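Local structure of hypothetical protein TTHA0179 (Thermus thermophilus, 2DPW) at residues A[112-124]-A[142-156]. The protein is of unknown function but is probably a MobA-like nucleotidyltransferase. Residues are numbered along the deposited sequence; the frame is centred on the assembly and turned at random.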
# COMPACT_ATOMS: atom_id res chain seq x y z
N ALA A 112 15.53 -0.54 5.93
CA ALA A 112 15.28 0.86 5.57
C ALA A 112 14.01 1.41 6.23
O ALA A 112 13.03 0.69 6.41
CB ALA A 112 15.18 1.01 4.05
N ALA A 113 14.06 2.69 6.58
CA ALA A 113 12.94 3.38 7.22
C ALA A 113 11.65 3.13 6.47
O ALA A 113 10.57 3.00 7.05
CB ALA A 113 13.21 4.87 7.25
N LEU A 114 11.78 3.06 5.15
CA LEU A 114 10.64 2.86 4.31
C LEU A 114 10.95 1.91 3.17
O LEU A 114 11.93 2.09 2.45
CB LEU A 114 10.20 4.22 3.77
CG LEU A 114 9.01 4.27 2.82
CD1 LEU A 114 8.33 5.61 2.94
CD2 LEU A 114 9.48 4.01 1.40
N VAL A 115 10.11 0.88 3.01
CA VAL A 115 10.28 -0.08 1.94
C VAL A 115 8.94 -0.25 1.21
O VAL A 115 7.91 -0.51 1.83
CB VAL A 115 10.78 -1.44 2.47
CG1 VAL A 115 10.99 -2.42 1.31
CG2 VAL A 115 12.09 -1.23 3.21
N TYR A 116 8.97 -0.08 -0.10
CA TYR A 116 7.76 -0.19 -0.90
C TYR A 116 7.79 -1.31 -1.92
O TYR A 116 8.47 -1.21 -2.94
CB TYR A 116 7.50 1.11 -1.62
CG TYR A 116 6.25 1.07 -2.45
CD1 TYR A 116 5.07 0.57 -1.91
CD2 TYR A 116 6.23 1.58 -3.73
CE1 TYR A 116 3.90 0.59 -2.62
CE2 TYR A 116 5.06 1.62 -4.46
CZ TYR A 116 3.90 1.12 -3.90
OH TYR A 116 2.73 1.14 -4.61
N PRO A 117 7.04 -2.38 -1.67
CA PRO A 117 7.00 -3.52 -2.59
C PRO A 117 6.40 -3.20 -3.97
O PRO A 117 5.33 -2.61 -4.06
CB PRO A 117 6.18 -4.58 -1.84
CG PRO A 117 5.82 -4.02 -0.54
CD PRO A 117 6.37 -2.64 -0.39
N ILE A 118 7.11 -3.60 -5.02
CA ILE A 118 6.62 -3.37 -6.39
C ILE A 118 6.55 -4.71 -7.12
O ILE A 118 7.37 -5.59 -6.90
CB ILE A 118 7.52 -2.41 -7.20
CG1 ILE A 118 8.96 -2.91 -7.18
CG2 ILE A 118 7.41 -0.98 -6.66
CD1 ILE A 118 9.91 -2.06 -8.01
N VAL A 119 5.56 -4.84 -8.01
CA VAL A 119 5.37 -6.07 -8.78
C VAL A 119 5.70 -5.94 -10.28
O VAL A 119 5.33 -4.96 -10.94
CB VAL A 119 3.91 -6.57 -8.67
CG1 VAL A 119 3.79 -7.93 -9.30
CG2 VAL A 119 3.48 -6.62 -7.22
N PRO A 120 6.39 -6.95 -10.83
CA PRO A 120 6.76 -6.96 -12.26
C PRO A 120 5.57 -7.28 -13.16
O PRO A 120 4.75 -8.14 -12.84
CB PRO A 120 7.83 -8.04 -12.34
CG PRO A 120 8.39 -8.10 -10.93
CD PRO A 120 7.14 -7.98 -10.10
N LYS A 121 5.47 -6.59 -14.29
CA LYS A 121 4.39 -6.83 -15.25
C LYS A 121 4.32 -8.34 -15.46
O LYS A 121 3.25 -8.95 -15.43
CB LYS A 121 4.71 -6.13 -16.57
CG LYS A 121 3.63 -6.21 -17.65
CD LYS A 121 4.07 -5.45 -18.90
CE LYS A 121 2.89 -4.96 -19.74
NZ LYS A 121 3.33 -4.11 -20.89
N GLU A 122 5.50 -8.92 -15.64
CA GLU A 122 5.68 -10.35 -15.88
C GLU A 122 4.82 -11.29 -15.02
O GLU A 122 4.27 -12.27 -15.52
CB GLU A 122 7.17 -10.70 -15.70
CG GLU A 122 8.14 -10.01 -16.67
CD GLU A 122 8.13 -8.48 -16.57
OE1 GLU A 122 8.24 -7.95 -15.44
OE2 GLU A 122 8.02 -7.80 -17.62
N ALA A 123 4.71 -10.99 -13.73
CA ALA A 123 3.95 -11.83 -12.81
C ALA A 123 2.52 -11.37 -12.59
O ALA A 123 1.67 -12.15 -12.16
CB ALA A 123 4.67 -11.92 -11.48
N VAL A 124 2.25 -10.10 -12.85
CA VAL A 124 0.91 -9.58 -12.67
C VAL A 124 -0.06 -10.28 -13.60
O VAL A 124 -1.23 -10.47 -13.30
CB VAL A 124 0.86 -8.08 -12.98
CG1 VAL A 124 -0.56 -7.55 -12.76
CG2 VAL A 124 1.86 -7.35 -12.11
N THR A 142 9.76 -3.68 -15.71
CA THR A 142 8.49 -2.98 -15.77
C THR A 142 7.68 -3.39 -14.56
O THR A 142 7.40 -4.58 -14.36
CB THR A 142 7.73 -3.32 -17.04
OG1 THR A 142 8.50 -2.91 -18.18
CG2 THR A 142 6.39 -2.60 -17.06
N PHE A 143 7.31 -2.41 -13.74
CA PHE A 143 6.59 -2.69 -12.52
C PHE A 143 5.41 -1.80 -12.26
O PHE A 143 5.14 -0.83 -12.97
CB PHE A 143 7.54 -2.53 -11.34
CG PHE A 143 8.87 -3.18 -11.56
CD1 PHE A 143 9.90 -2.50 -12.22
CD2 PHE A 143 9.11 -4.47 -11.09
CE1 PHE A 143 11.13 -3.10 -12.42
CE2 PHE A 143 10.34 -5.08 -11.29
CZ PHE A 143 11.35 -4.39 -11.95
N THR A 144 4.71 -2.15 -11.19
CA THR A 144 3.61 -1.35 -10.72
C THR A 144 3.78 -1.39 -9.23
O THR A 144 4.46 -2.29 -8.70
CB THR A 144 2.26 -1.94 -11.13
OG1 THR A 144 1.23 -1.02 -10.74
CG2 THR A 144 2.03 -3.28 -10.48
N GLY A 145 3.17 -0.41 -8.56
CA GLY A 145 3.26 -0.31 -7.11
C GLY A 145 2.32 -1.09 -6.25
O GLY A 145 1.18 -1.30 -6.66
N GLY A 146 2.78 -1.66 -5.14
CA GLY A 146 1.85 -2.43 -4.33
C GLY A 146 0.89 -1.57 -3.53
O GLY A 146 0.83 -0.36 -3.71
N ASN A 147 0.12 -2.22 -2.68
CA ASN A 147 -0.83 -1.53 -1.86
C ASN A 147 -0.39 -1.78 -0.43
O ASN A 147 -1.18 -1.73 0.51
CB ASN A 147 -2.21 -2.12 -2.11
CG ASN A 147 -2.83 -1.67 -3.46
OD1 ASN A 147 -3.08 -0.49 -3.67
ND2 ASN A 147 -3.10 -2.63 -4.36
N LEU A 148 0.89 -2.11 -0.30
CA LEU A 148 1.52 -2.39 0.98
C LEU A 148 2.67 -1.43 1.14
O LEU A 148 3.31 -1.04 0.16
CB LEU A 148 2.08 -3.81 1.02
CG LEU A 148 1.19 -5.06 0.93
CD1 LEU A 148 2.11 -6.26 1.08
CD2 LEU A 148 0.10 -5.09 2.02
N LEU A 149 2.93 -1.05 2.38
CA LEU A 149 4.04 -0.16 2.69
C LEU A 149 4.61 -0.56 4.04
O LEU A 149 3.92 -0.54 5.06
CB LEU A 149 3.59 1.29 2.74
CG LEU A 149 4.74 2.30 2.84
CD1 LEU A 149 5.54 2.33 1.54
CD2 LEU A 149 4.16 3.67 3.12
N LEU A 150 5.89 -0.92 4.04
CA LEU A 150 6.60 -1.34 5.24
C LEU A 150 7.35 -0.15 5.86
O LEU A 150 8.27 0.42 5.26
CB LEU A 150 7.55 -2.47 4.85
CG LEU A 150 8.31 -3.17 5.97
CD1 LEU A 150 7.38 -3.53 7.12
CD2 LEU A 150 8.97 -4.40 5.40
N LEU A 151 6.98 0.22 7.09
CA LEU A 151 7.62 1.37 7.74
C LEU A 151 8.28 1.12 9.07
O LEU A 151 7.84 0.29 9.87
CB LEU A 151 6.62 2.49 7.99
CG LEU A 151 5.73 3.06 6.90
CD1 LEU A 151 4.80 4.05 7.56
CD2 LEU A 151 6.57 3.70 5.78
N ASP A 152 9.33 1.88 9.31
CA ASP A 152 10.00 1.84 10.58
C ASP A 152 9.45 3.11 11.22
O ASP A 152 9.97 4.20 10.99
CB ASP A 152 11.50 1.96 10.41
CG ASP A 152 12.21 1.80 11.71
OD1 ASP A 152 12.38 0.64 12.15
OD2 ASP A 152 12.58 2.83 12.32
N LYS A 153 8.35 2.95 11.98
CA LYS A 153 7.67 4.07 12.65
C LYS A 153 8.67 5.11 13.12
O LYS A 153 8.59 6.28 12.75
CB LYS A 153 6.89 3.59 13.87
CG LYS A 153 6.35 4.77 14.69
CD LYS A 153 5.52 4.34 15.88
CE LYS A 153 4.98 5.56 16.61
NZ LYS A 153 4.26 5.22 17.85
N SER A 154 9.59 4.66 13.98
CA SER A 154 10.64 5.49 14.56
C SER A 154 11.48 6.22 13.55
O SER A 154 11.79 7.37 13.76
CB SER A 154 11.55 4.62 15.38
OG SER A 154 11.71 3.34 14.79
N LEU A 155 11.89 5.56 12.47
CA LEU A 155 12.72 6.24 11.47
C LEU A 155 11.89 7.21 10.65
O LEU A 155 12.31 8.30 10.27
CB LEU A 155 13.35 5.23 10.53
CG LEU A 155 14.47 4.32 11.02
CD1 LEU A 155 14.82 3.28 9.96
CD2 LEU A 155 15.65 5.17 11.35
N PHE A 156 10.68 6.77 10.36
CA PHE A 156 9.77 7.55 9.55
C PHE A 156 9.27 8.79 10.26
O PHE A 156 9.12 9.84 9.65
CB PHE A 156 8.60 6.68 9.15
CG PHE A 156 7.88 7.18 7.95
CD1 PHE A 156 8.59 7.44 6.77
CD2 PHE A 156 6.51 7.42 7.99
CE1 PHE A 156 7.94 7.93 5.65
CE2 PHE A 156 5.85 7.91 6.87
CZ PHE A 156 6.57 8.16 5.69
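Over one face of the Phe-143 ring lies CD1 of Ile-118, a CH-pi contact 4.1 Å from the ring centroid, while CG of Pro-120 comes within 3.6 Å of CE2 of the same ring. Ile-118 CG1 sits between its own backbone N and carbonyl carbon (chi1 54°), and the extended chi2 (177°) then brings CD1 over the phenyl group. The Phe-156 ring carries Leu-151 CD2 over the centre of one face, 4.2 Å above the plane, and Leu-114 CD1 approaches its CE1 obliquely at 3.6 Å. The Tyr-116 ring, by contrast, is met at its edge, in plane, by the carbonyl oxygens of Gly-146 and Leu-148; its OH can donate to Gly-146 O, but the hydroxyl's position is doubtful. Leu-149 CD1 lies 3.9 Å from Tyr-116 CD1. With alanine at Tyr-116 the ring would be gone, probably opening a gap beside Gly-145 and Gly-146. Antiparallel backbone bonds join Val-115 to Leu-150 and Val-119 to Thr-144; between these pairs the register shifts by two residues, with Gly-146 N donating to Pro-117 O. Strand 114-120 thus pairs with 141-145 and 148-152 in a mixed sheet consistent with a GT-A-type fold, while 210-214 runs parallel to it and 86-91 flanks 148-152.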